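Local atomic coordinates of Ice-binding protein 1 (Shewanella frigidimarina, PDB entry 6BG8), a protein that binds ice as an adhesin that holds the bacterium on ice, inhibits growth of ice crystals and lowers the freezing point through high thermal hysteresis activity. Residues 19-24 with 42-47; 64-69 with 82-87; 116-121 with 137-142; 199-204 with 217-222. All coordinates share one frame; numbering follows the deposited sequence.

Interaction 1 of 4, residues 19-24 with 42-47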
loop_
_atom_site.group_PDB
_atom_site.type_symbol
_atom_site.label_atom_id
_atom_site.label_comp_id
_atom_site.label_asym_id
_atom_site.label_seq_id
_atom_site.Cartn_x
_atom_site.Cartn_y
_atom_site.Cartn_z
ATOM N N SER A 19 -8.456 -0.825 8.058
ATOM C CA SER A 19 -9.234 -1.173 9.242
ATOM C C SER A 19 -10.671 -0.673 9.136
ATOM O O SER A 19 -11.620 -1.417 9.419
ATOM C CB SER A 19 -8.562 -0.594 10.488
ATOM O OG SER A 19 -9.420 -0.673 11.614
ATOM N N GLN A 20 -10.862 0.588 8.747
ATOM C CA GLN A 20 -12.155 1.248 8.935
ATOM C C GLN A 20 -12.941 1.444 7.651
ATOM O O GLN A 20 -14.152 1.208 7.631
ATOM C CB GLN A 20 -11.961 2.621 9.596
ATOM C CG GLN A 20 -11.454 2.562 11.031
ATOM C CD GLN A 20 -12.403 1.841 11.937
ATOM O OE1 GLN A 20 -13.531 2.287 12.142
ATOM N NE2 GLN A 20 -11.951 0.720 12.504
ATOM N N ALA A 21 -12.289 1.868 6.575
ATOM C CA ALA A 21 -13.031 2.233 5.370
ATOM C C ALA A 21 -12.088 2.301 4.181
ATOM O O ALA A 21 -10.895 2.585 4.325
ATOM C CB ALA A 21 -13.749 3.581 5.532
ATOM N N ILE A 22 -12.646 2.035 3.004
ATOM C CA ILE A 22 -11.995 2.328 1.731
ATOM C C ILE A 22 -12.998 3.123 0.914
ATOM O O ILE A 22 -14.144 2.687 0.744
ATOM C CB ILE A 22 -11.561 1.065 0.977
ATOM C CG1 ILE A 22 -10.480 0.326 1.773
ATOM C CG2 ILE A 22 -11.031 1.445 -0.410
ATOM C CD1 ILE A 22 -10.170 -1.063 1.239
ATOM N N THR A 23 -12.594 4.297 0.453
ATOM C CA THR A 23 -13.500 5.176 -0.273
ATOM C C THR A 23 -12.845 5.667 -1.553
ATOM O O THR A 23 -11.617 5.719 -1.670
ATOM C CB THR A 23 -13.926 6.389 0.566
ATOM O OG1 THR A 23 -12.853 7.330 0.649
ATOM C CG2 THR A 23 -14.363 5.966 1.970
ATOM N N THR A 24 -13.697 6.047 -2.511
ATOM C CA THR A 24 -13.227 6.623 -3.762
ATOM C C THR A 24 -14.240 7.634 -4.274
ATOM O O THR A 24 -15.455 7.501 -4.068
ATOM C CB THR A 24 -12.979 5.570 -4.856
ATOM O OG1 THR A 24 -12.406 6.205 -6.006
ATOM C CG2 THR A 24 -14.286 4.911 -5.292
ATOM N N ARG A 42 -19.381 -3.904 5.327
ATOM C CA ARG A 42 -19.331 -3.514 3.920
ATOM C C ARG A 42 -19.906 -2.122 3.671
ATOM O O ARG A 42 -19.554 -1.482 2.674
ATOM C CB ARG A 42 -20.094 -4.559 3.085
ATOM C CG ARG A 42 -20.354 -4.180 1.631
ATOM C CD ARG A 42 -20.721 -5.404 0.806
ATOM N NE ARG A 42 -19.606 -6.333 0.689
ATOM C CZ ARG A 42 -18.620 -6.222 -0.199
ATOM N NH1 ARG A 42 -17.651 -7.131 -0.213
ATOM N NH2 ARG A 42 -18.606 -5.214 -1.075
ATOM N N SER A 43 -20.785 -1.642 4.550
ATOM C CA SER A 43 -21.329 -0.297 4.398
ATOM C C SER A 43 -20.248 0.777 4.475
ATOM O O SER A 43 -20.486 1.921 4.067
ATOM C CB SER A 43 -22.396 -0.050 5.462
ATOM O OG SER A 43 -21.852 -0.175 6.760
ATOM N N TYR A 44 -19.059 0.441 4.957
ATOM C CA TYR A 44 -17.992 1.421 5.042
ATOM C C TYR A 44 -17.189 1.540 3.750
ATOM O O TYR A 44 -16.268 2.358 3.693
ATOM C CB TYR A 44 -17.074 1.093 6.233
ATOM C CG TYR A 44 -17.594 1.666 7.537
ATOM C CD1 TYR A 44 -18.710 1.129 8.161
ATOM C CD2 TYR A 44 -16.982 2.768 8.126
ATOM C CE1 TYR A 44 -19.188 1.666 9.360
ATOM C CE2 TYR A 44 -17.451 3.309 9.309
ATOM C CZ TYR A 44 -18.557 2.752 9.923
ATOM O OH TYR A 44 -19.028 3.295 11.095
ATOM N N TYR A 45 -17.507 0.747 2.720
ATOM C CA TYR A 45 -17.078 1.057 1.361
ATOM C C TYR A 45 -17.919 2.212 0.837
ATOM O O TYR A 45 -19.147 2.191 0.958
ATOM C CB TYR A 45 -17.256 -0.154 0.440
ATOM C CG TYR A 45 -16.237 -1.257 0.587
ATOM C CD1 TYR A 45 -14.921 -1.078 0.159
ATOM C CD2 TYR A 45 -16.590 -2.487 1.124
ATOM C CE1 TYR A 45 -13.979 -2.102 0.279
ATOM C CE2 TYR A 45 -15.653 -3.515 1.250
ATOM C CZ TYR A 45 -14.353 -3.315 0.822
ATOM O OH TYR A 45 -13.422 -4.331 0.945
ATOM N N ALA A 46 -17.270 3.225 0.260
ATOM C CA ALA A 46 -17.984 4.368 -0.302
ATOM C C ALA A 46 -17.455 4.695 -1.690
ATOM O O ALA A 46 -16.242 4.699 -1.924
ATOM C CB ALA A 46 -17.875 5.608 0.599
ATOM N N GLY A 47 -18.379 4.979 -2.611
ATOM C CA GLY A 47 -18.031 5.443 -3.935
ATOM C C GLY A 47 -17.895 4.361 -4.980
ATOM O O GLY A 47 -17.711 4.687 -6.162
#
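A short, weakly bonded parallel pairing at one border of the seven-stranded sheet in the beta-solenoid of this ice-binding domain centres on Thr23 and Ala46. Ala46 does the bonding with its own backbone: its N donates to Ile22 O (3.2 Å, N-H...O angle 160°), and its O accepts from Thr24 N at 2.9 Å. Thr23 and Ala46 share a sheet face, where Thr23 CG2 lies 3.8 Å from Ala46 CB. On the other face Ile22 and Tyr45 pack side by side, with Tyr45 CE1 4.0 Å from Ile22 CB. Gly47 CA comes within 3.3 Å of Thr24 O in a CA-H...O contact that a CB on Gly47 would obstruct. Thr24 CG2, set between the backbone N and the carbonyl carbon, reaches Gly47 O at 3.5 Å, while OG1, anti to N (chi1 -175°), is hydrogen-bonded to Ser28 OG. Tyr44 CB lies 3.2 Å from Gln20 O, a buried oxygen with no polar partner in the model, and Ala21 CB meets the edge of the Tyr44 ring. Strand 45-46 is outermost in the sheet; strand 21-24 pairs on its other side with strand 226-229, while the Tyr45 ring packs on Leu35 and Ile37 of strand 34-37.

Interaction 2 of 4, residues 64-69 with 82-87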
loop_
_atom_site.group_PDB
_atom_site.type_symbol
_atom_site.label_atom_id
_atom_site.label_comp_id
_atom_site.label_asym_id
_atom_site.label_seq_id
_atom_site.Cartn_x
_atom_site.Cartn_y
_atom_site.Cartn_z
ATOM N N LEU A 64 -11.578 -8.935 -5.886
ATOM C CA LEU A 64 -12.871 -8.836 -5.226
ATOM C C LEU A 64 -12.722 -8.011 -3.956
ATOM O O LEU A 64 -11.624 -7.861 -3.412
ATOM C CB LEU A 64 -13.446 -10.224 -4.883
ATOM C CG LEU A 64 -13.741 -11.147 -6.067
ATOM C CD1 LEU A 64 -13.989 -12.570 -5.577
ATOM C CD2 LEU A 64 -14.939 -10.621 -6.847
ATOM N N SER A 65 -13.844 -7.485 -3.476
ATOM C CA SER A 65 -13.887 -6.778 -2.205
ATOM C C SER A 65 -14.459 -7.671 -1.109
ATOM O O SER A 65 -15.258 -8.576 -1.365
ATOM C CB SER A 65 -14.720 -5.502 -2.314
ATOM O OG SER A 65 -16.072 -5.817 -2.606
ATOM N N TYR A 66 -14.037 -7.403 0.126
ATOM C CA TYR A 66 -14.322 -8.260 1.266
ATOM C C TYR A 66 -14.628 -7.422 2.492
ATOM O O TYR A 66 -13.982 -6.395 2.725
ATOM C CB TYR A 66 -13.128 -9.173 1.581
ATOM C CG TYR A 66 -12.855 -10.182 0.505
ATOM C CD1 TYR A 66 -13.639 -11.324 0.379
ATOM C CD2 TYR A 66 -11.811 -9.989 -0.401
ATOM C CE1 TYR A 66 -13.397 -12.247 -0.625
ATOM C CE2 TYR A 66 -11.559 -10.910 -1.398
ATOM C CZ TYR A 66 -12.346 -12.037 -1.502
ATOM O OH TYR A 66 -12.092 -12.955 -2.495
ATOM N N ALA A 67 -15.614 -7.872 3.270
ATOM C CA ALA A 67 -15.878 -7.344 4.601
ATOM C C ALA A 67 -16.416 -8.476 5.464
ATOM O O ALA A 67 -16.947 -9.465 4.960
ATOM C CB ALA A 67 -16.862 -6.169 4.573
ATOM N N GLY A 68 -16.249 -8.331 6.778
ATOM C CA GLY A 68 -16.556 -9.432 7.679
ATOM C C GLY A 68 -18.033 -9.742 7.820
ATOM O O GLY A 68 -18.381 -10.849 8.253
ATOM N N ASP A 69 -18.905 -8.798 7.482
ATOM C CA ASP A 69 -20.336 -9.078 7.494
ATOM C C ASP A 69 -20.811 -9.778 6.224
ATOM O O ASP A 69 -21.992 -10.133 6.145
ATOM C CB ASP A 69 -21.131 -7.779 7.697
ATOM C CG ASP A 69 -21.024 -6.845 6.510
ATOM O OD1 ASP A 69 -19.876 -6.565 6.092
ATOM O OD2 ASP A 69 -22.075 -6.399 5.983
ATOM N N ALA A 82 -12.552 -21.270 6.662
ATOM C CA ALA A 82 -13.839 -21.860 7.002
ATOM C C ALA A 82 -14.968 -20.847 7.006
ATOM O O ALA A 82 -16.133 -21.233 6.865
ATOM C CB ALA A 82 -13.751 -22.530 8.375
ATOM N N SER A 83 -14.649 -19.568 7.166
ATOM C CA SER A 83 -15.648 -18.519 7.275
ATOM C C SER A 83 -15.004 -17.214 6.850
ATOM O O SER A 83 -13.775 -17.086 6.821
ATOM C CB SER A 83 -16.181 -18.396 8.702
ATOM O OG SER A 83 -15.128 -17.984 9.563
ATOM N N MET A 84 -15.852 -16.244 6.509
ATOM C CA MET A 84 -15.328 -14.928 6.178
ATOM C C MET A 84 -14.659 -14.291 7.389
ATOM O O MET A 84 -13.640 -13.610 7.254
ATOM C CB MET A 84 -16.446 -14.042 5.637
ATOM C CG MET A 84 -15.940 -12.771 5.000
ATOM S SD MET A 84 -15.057 -13.087 3.456
ATOM C CE MET A 84 -16.415 -13.376 2.312
ATOM N N VAL A 85 -15.217 -14.506 8.584
ATOM C CA VAL A 85 -14.594 -13.995 9.805
ATOM C C VAL A 85 -13.171 -14.528 9.950
ATOM O O VAL A 85 -12.243 -13.780 10.284
ATOM C CB VAL A 85 -15.458 -14.353 11.030
ATOM C CG1 VAL A 85 -14.692 -14.102 12.321
ATOM C CG2 VAL A 85 -16.751 -13.555 11.013
ATOM N N ALA A 86 -12.969 -15.822 9.692
ATOM C CA ALA A 86 -11.626 -16.383 9.821
ATOM C C ALA A 86 -10.677 -15.782 8.793
ATOM O O ALA A 86 -9.495 -15.560 9.084
ATOM C CB ALA A 86 -11.671 -17.902 9.681
ATOM N N PHE A 87 -11.172 -15.516 7.582
ATOM C CA PHE A 87 -10.330 -14.894 6.559
ATOM C C PHE A 87 -9.923 -13.488 6.975
ATOM O O PHE A 87 -8.756 -13.099 6.827
ATOM C CB PHE A 87 -11.074 -14.868 5.223
ATOM C CG PHE A 87 -10.482 -13.930 4.199
ATOM C CD1 PHE A 87 -9.242 -14.188 3.634
ATOM C CD2 PHE A 87 -11.175 -12.793 3.798
ATOM C CE1 PHE A 87 -8.699 -13.329 2.690
ATOM C CE2 PHE A 87 -10.641 -11.930 2.848
ATOM C CZ PHE A 87 -9.393 -12.200 2.297
#
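Tyr66, on the short strand 65-66, receives Phe87 over one face of its ring and Met84 beside it, so that the first turn of helix 84-103 is seated on the strand. The dense part is the aromatic pair. Phe87 CE2 stands 3.7 Å from Tyr66 CG, above the ring and offset toward its rim, while Tyr66 CB lies in the plane of the Phe87 ring at its edge. This is a T-shaped (edge-to-face) pair with centroids 5.0 Å apart and planes at 63°. Met84 adds a Met-aromatic contact: its SD is 3.8 Å from Tyr66 CD1, approaching obliquely, and a bend at chi3 (77°) puts CE in the plane of the Tyr66 ring at its edge, 4.0 Å from Tyr66 CD1. Farther up the same side chain, Met84 CG touches Ala67 O at 3.5 Å. Toward solvent the fit slackens. Val85, exposed on the helix surface, brings only CG2 near Gly68 O, at 4.2 Å, and Gly68 has no side chain to add. Just before the helix, Ser83 is the N-cap: its OG accepts from Ala86 N at 3.1 Å and settles one amide of the first turn. Tyr66 O is meanwhile held by the hydroxyl of Tyr45. Across the contact itself the chemistry is nonpolar, carried by ring edge, ring face and thioether, which implies that shape and dispersion, rather than directed polar bonds, hold the start of the helix against the strand.

Interaction 3 of 4, residues 116-121 with 137-142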
loop_
_atom_site.group_PDB
_atom_site.type_symbol
_atom_site.label_atom_id
_atom_site.label_comp_id
_atom_site.label_asym_id
_atom_site.label_seq_id
_atom_site.Cartn_x
_atom_site.Cartn_y
_atom_site.Cartn_z
ATOM N N PRO A 116 16.373 10.992 4.114
ATOM C CA PRO A 116 16.244 12.451 4.008
ATOM C C PRO A 116 14.798 12.881 4.181
ATOM O O PRO A 116 13.871 12.158 3.824
ATOM C CB PRO A 116 16.735 12.748 2.588
ATOM C CG PRO A 116 17.612 11.570 2.248
ATOM C CD PRO A 116 16.928 10.400 2.888
ATOM N N ILE A 117 14.604 14.086 4.718
ATOM C CA ILE A 117 13.224 14.540 4.911
ATOM C C ILE A 117 12.602 15.087 3.637
ATOM O O ILE A 117 11.378 15.288 3.595
ATOM C CB ILE A 117 13.123 15.572 6.051
ATOM C CG1 ILE A 117 14.005 16.792 5.780
ATOM C CG2 ILE A 117 13.491 14.901 7.374
ATOM C CD1 ILE A 117 13.770 17.953 6.743
ATOM N N GLU A 118 13.401 15.334 2.599
ATOM C CA GLU A 118 12.899 15.597 1.256
ATOM C C GLU A 118 13.544 14.598 0.305
ATOM O O GLU A 118 14.775 14.489 0.257
ATOM C CB GLU A 118 13.199 17.037 0.810
ATOM C CG GLU A 118 12.918 17.303 -0.683
ATOM C CD GLU A 118 11.458 17.084 -1.066
ATOM O OE1 GLU A 118 10.575 17.573 -0.334
ATOM O OE2 GLU A 118 11.185 16.440 -2.108
ATOM N N LEU A 119 12.718 13.863 -0.439
ATOM C CA LEU A 119 13.198 12.804 -1.318
ATOM C C LEU A 119 13.236 13.210 -2.788
ATOM O O LEU A 119 13.732 12.439 -3.620
ATOM C CB LEU A 119 12.337 11.542 -1.144
ATOM C CG LEU A 119 12.454 10.838 0.211
ATOM C CD1 LEU A 119 11.423 9.725 0.363
ATOM C CD2 LEU A 119 13.855 10.289 0.411
ATOM N N GLY A 120 12.753 14.402 -3.132
ATOM C CA GLY A 120 12.809 14.843 -4.514
ATOM C C GLY A 120 14.230 15.095 -4.991
ATOM O O GLY A 120 15.112 15.487 -4.227
ATOM N N ASN A 121 14.441 14.843 -6.286
ATOM C CA ASN A 121 15.714 15.060 -6.986
ATOM C C ASN A 121 16.835 14.177 -6.450
ATOM O O ASN A 121 18.019 14.468 -6.663
ATOM C CB ASN A 121 16.137 16.534 -6.945
ATOM C CG ASN A 121 15.196 17.430 -7.722
ATOM O OD1 ASN A 121 14.669 17.046 -8.773
ATOM N ND2 ASN A 121 14.975 18.636 -7.212
ATOM N N LEU A 137 8.061 14.316 -0.635
ATOM C CA LEU A 137 8.586 14.002 -1.961
ATOM C C LEU A 137 7.907 14.995 -2.897
ATOM O O LEU A 137 6.827 14.714 -3.418
ATOM C CB LEU A 137 8.305 12.549 -2.333
ATOM C CG LEU A 137 8.495 12.074 -3.777
ATOM C CD1 LEU A 137 9.770 12.628 -4.405
ATOM C CD2 LEU A 137 8.500 10.553 -3.795
ATOM N N GLN A 138 8.516 16.168 -3.080
ATOM C CA GLN A 138 7.838 17.210 -3.846
ATOM C C GLN A 138 8.759 18.089 -4.689
ATOM O O GLN A 138 8.294 18.718 -5.643
ATOM C CB GLN A 138 7.011 18.098 -2.911
ATOM C CG GLN A 138 7.779 18.763 -1.778
ATOM C CD GLN A 138 6.833 19.321 -0.722
ATOM O OE1 GLN A 138 5.612 19.208 -0.848
ATOM N NE2 GLN A 138 7.394 19.886 0.344
ATOM N N THR A 139 10.052 18.169 -4.362
ATOM C CA THR A 139 10.896 19.058 -5.159
ATOM C C THR A 139 11.188 18.496 -6.537
ATOM O O THR A 139 11.669 19.233 -7.407
ATOM C CB THR A 139 12.210 19.347 -4.438
ATOM O OG1 THR A 139 12.910 18.117 -4.207
ATOM C CG2 THR A 139 11.945 20.037 -3.116
ATOM N N GLY A 140 10.908 17.219 -6.754
ATOM C CA GLY A 140 11.249 16.577 -8.006
ATOM C C GLY A 140 10.958 15.098 -7.902
ATOM O O GLY A 140 10.160 14.666 -7.070
ATOM N N THR A 141 11.643 14.334 -8.736
ATOM C CA THR A 141 11.428 12.903 -8.844
ATOM C C THR A 141 12.373 12.172 -7.904
ATOM O O THR A 141 13.545 12.535 -7.785
ATOM C CB THR A 141 11.685 12.447 -10.282
ATOM O OG1 THR A 141 10.690 13.009 -11.142
ATOM C CG2 THR A 141 11.657 10.930 -10.392
ATOM N N LEU A 142 11.865 11.133 -7.254
ATOM C CA LEU A 142 12.714 10.187 -6.547
ATOM C C LEU A 142 13.003 9.022 -7.488
ATOM O O LEU A 142 12.075 8.365 -7.966
ATOM C CB LEU A 142 12.049 9.689 -5.264
ATOM C CG LEU A 142 12.747 8.498 -4.590
ATOM C CD1 LEU A 142 14.167 8.878 -4.138
ATOM C CD2 LEU A 142 11.912 7.976 -3.421
HETATM O O HOH W 1 10.481 20.194 0.338
HETATM O O HOH W 2 15.308 18.735 -2.955
HETATM O O HOH W 3 13.662 15.520 -10.495
#
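The carboxylate of Glu118 and the amide of Gln138 have nearly parallel planes, 5° apart, although the two side chains cross at about a right angle. Gln138 N meets the syn lone pair of Glu118 OE2, the side of the other oxygen, at 2.9 Å in a nearly straight bond. From above the plane Thr139 N donates to the same oxygen at 3.1 Å, and from the anti side, 24° out of plane, Gly120 N adds a third bond of 2.8 Å. The bend at chi2 of Glu118 (61°) carries CD round to these amides. Water 1 links Glu118 OE1 to Gln138 NE2, and OE1 also bonds Thr136. Near the second flat group, the Asn121 amide, Gly140 CA lies 3.5 Å from Asn121 OD1, leaving no space for a CB there; water 3 bridges this oxygen to Thr141 N. Asn121 N bonds weakly to Thr141 O at 2.9 Å. Beneath the polar layer Leu119 and Leu142 lie side by side, CD1 to CD2 4.2 Å, against Trp184 and Leu124. Three N-H donors on Glu118 OE2 would favour a charged carboxylate; those of Gln138 and Thr139 join successive solenoid turns, while Gly120 N holds it to its own loop.

Interaction 4 of 4, residues 199-204 with 217-222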
loop_
_atom_site.group_PDB
_atom_site.type_symbol
_atom_site.label_atom_id
_atom_site.label_comp_id
_atom_site.label_asym_id
_atom_site.label_seq_id
_atom_site.Cartn_x
_atom_site.Cartn_y
_atom_site.Cartn_z
ATOM N N SER A 199 5.165 4.249 -6.609
ATOM C CA SER A 199 5.497 2.828 -6.593
ATOM C C SER A 199 5.793 2.378 -5.170
ATOM O O SER A 199 6.511 3.066 -4.439
ATOM C CB SER A 199 6.728 2.538 -7.470
ATOM O OG SER A 199 6.375 2.518 -8.840
ATOM N N GLY A 200 5.258 1.228 -4.779
ATOM C CA GLY A 200 5.623 0.608 -3.517
ATOM C C GLY A 200 4.422 0.178 -2.696
ATOM O O GLY A 200 3.272 0.514 -2.976
ATOM N N ASN A 201 4.723 -0.593 -1.648
ATOM C CA ASN A 201 3.716 -1.086 -0.714
ATOM C C ASN A 201 3.651 -0.136 0.474
ATOM O O ASN A 201 4.601 -0.045 1.257
ATOM C CB ASN A 201 4.044 -2.505 -0.258
ATOM C CG ASN A 201 4.191 -3.463 -1.415
ATOM O OD1 ASN A 201 3.197 -3.962 -1.943
ATOM N ND2 ASN A 201 5.434 -3.720 -1.832
ATOM N N VAL A 202 2.519 0.538 0.632
ATOM C CA VAL A 202 2.364 1.549 1.674
ATOM C C VAL A 202 1.729 0.899 2.900
ATOM O O VAL A 202 0.632 0.340 2.812
ATOM C CB VAL A 202 1.516 2.726 1.170
ATOM C CG1 VAL A 202 1.337 3.766 2.258
ATOM C CG2 VAL A 202 2.158 3.353 -0.060
ATOM N N PHE A 203 2.420 0.964 4.037
ATOM C CA PHE A 203 1.898 0.538 5.339
ATOM C C PHE A 203 1.798 1.777 6.228
ATOM O O PHE A 203 2.735 2.110 6.960
ATOM C CB PHE A 203 2.798 -0.520 5.978
ATOM C CG PHE A 203 2.796 -1.836 5.258
ATOM C CD1 PHE A 203 3.515 -1.997 4.076
ATOM C CD2 PHE A 203 2.104 -2.925 5.783
ATOM C CE1 PHE A 203 3.527 -3.216 3.419
ATOM C CE2 PHE A 203 2.108 -4.144 5.129
ATOM C CZ PHE A 203 2.824 -4.288 3.948
ATOM N N ALA A 204 0.660 2.468 6.153
ATOM C CA ALA A 204 0.414 3.638 6.987
ATOM C C ALA A 204 -0.295 3.205 8.261
ATOM O O ALA A 204 -1.291 2.478 8.202
ATOM C CB ALA A 204 -0.438 4.669 6.246
ATOM N N THR A 217 1.324 1.938 -8.262
ATOM C CA THR A 217 1.682 0.547 -8.528
ATOM C C THR A 217 2.270 -0.003 -7.241
ATOM O O THR A 217 3.345 0.429 -6.819
ATOM C CB THR A 217 2.680 0.423 -9.680
ATOM O OG1 THR A 217 2.105 0.983 -10.867
ATOM C CG2 THR A 217 3.015 -1.034 -9.939
ATOM N N GLY A 218 1.549 -0.910 -6.593
ATOM C CA GLY A 218 2.009 -1.396 -5.305
ATOM C C GLY A 218 0.855 -1.900 -4.480
ATOM O O GLY A 218 0.058 -2.696 -4.974
ATOM N N ARG A 219 0.758 -1.444 -3.236
ATOM C CA ARG A 219 -0.341 -1.803 -2.343
ATOM C C ARG A 219 -0.578 -0.644 -1.386
ATOM O O ARG A 219 0.351 0.091 -1.052
ATOM C CB ARG A 219 -0.029 -3.067 -1.536
ATOM C CG ARG A 219 0.045 -4.358 -2.327
ATOM C CD ARG A 219 0.314 -5.531 -1.391
ATOM N NE ARG A 219 0.368 -6.804 -2.101
ATOM C CZ ARG A 219 1.439 -7.245 -2.751
ATOM N NH1 ARG A 219 2.551 -6.521 -2.777
ATOM N NH2 ARG A 219 1.407 -8.425 -3.353
ATOM N N LEU A 220 -1.821 -0.501 -0.916
ATOM C CA LEU A 220 -2.187 0.577 0.008
ATOM C C LEU A 220 -2.840 -0.015 1.254
ATOM O O LEU A 220 -3.963 -0.514 1.184
ATOM C CB LEU A 220 -3.125 1.571 -0.673
ATOM C CG LEU A 220 -2.543 2.193 -1.948
ATOM C CD1 LEU A 220 -3.584 3.022 -2.677
ATOM C CD2 LEU A 220 -1.297 3.033 -1.618
ATOM N N PHE A 221 -2.144 0.057 2.394
ATOM C CA PHE A 221 -2.621 -0.472 3.669
ATOM C C PHE A 221 -2.780 0.668 4.665
ATOM O O PHE A 221 -1.845 1.450 4.870
ATOM C CB PHE A 221 -1.643 -1.501 4.269
ATOM C CG PHE A 221 -1.449 -2.741 3.436
ATOM C CD1 PHE A 221 -2.379 -3.762 3.464
ATOM C CD2 PHE A 221 -0.302 -2.907 2.670
ATOM C CE1 PHE A 221 -2.191 -4.910 2.710
ATOM C CE2 PHE A 221 -0.113 -4.053 1.909
ATOM C CZ PHE A 221 -1.059 -5.057 1.934
ATOM N N ALA A 222 -3.943 0.735 5.319
ATOM C CA ALA A 222 -4.159 1.634 6.449
ATOM C C ALA A 222 -4.437 0.761 7.668
ATOM O O ALA A 222 -5.494 0.130 7.753
ATOM C CB ALA A 222 -5.305 2.609 6.171
#
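Segments 199-204 and 217-222 run parallel, with strands 201-204 and 219-222 4.7 Å apart at 7°, joined by five backbone bonds that zigzag from Gly200 N-Thr217 O to Ala204 N-Phe221 O. Val202 N to Arg219 O, at 2.8 Å, is nearly straight. Both segments turn a corner at a glycine, Gly200 and Gly218, and at Gly218 a CB would collide with Gly200 O. On one face Asn201, Phe203, Arg219 and Phe221 form two matched pairs. Phe203 and Phe221 make an offset stack, centroids 4.6 Å apart and planes at 26°: Phe221 CD2 lies over the centre of the Phe203 ring, and Phe203 CZ is 3.6 Å from Phe221 CE2. Phe221 CB and CD2 also border Val202 O, which approaches the edge of the Phe221 ring. Next along, Arg219 stays extended from CG to NE (chi3 179°), lying beside Asn201; its NH1 donates to Asn201 OD1 at 2.8 Å, with the oxygen in the guanidinium plane. Asn201 OD1 also rests 3.2 Å from Arg219 CG. On the opposite face Val202 CG2 meets Leu220 CD2 at 3.8 Å in the solenoid interior, where Val208 touches both residues. The stacked rings lie against helix 84-103, with Leu95 touching both. The buried polar ends have further partners, since Asn201 ND2 donates to Ile182 O and Arg219 NH2 to Ala12 O. Two guanidinium nitrogens, NH1 and NH2, thus give bonds to uncharged carbonyl oxygens, whose dipoles would help to stabilise the buried charge beside the aromatic layer.

Along the chain the four contacts follow in series, each closing before the next opens. Interactions 1 and 2 lie at one end of the solenoid, centres about 15 Å apart, and touch through Arg42 N and Asp69 OD1 as well as Tyr45 and Tyr66. Interaction 3 is at the far end, its centre about 39 Å from that of interaction 2. Interaction 4 lies near the middle, its centre about 18 Å from that of interaction 3 and about 17 Å from that of interaction 1, which it meets through Ser19 N and Ala222 O. Helix 84-103 starts at interaction 2 and covers interaction 4. Interactions 1 and 4 pair parallel strands, interaction 3 joins loops of successive turns and interaction 2 seats the helix, all within the ice-binding-like domain of the longer adhesin.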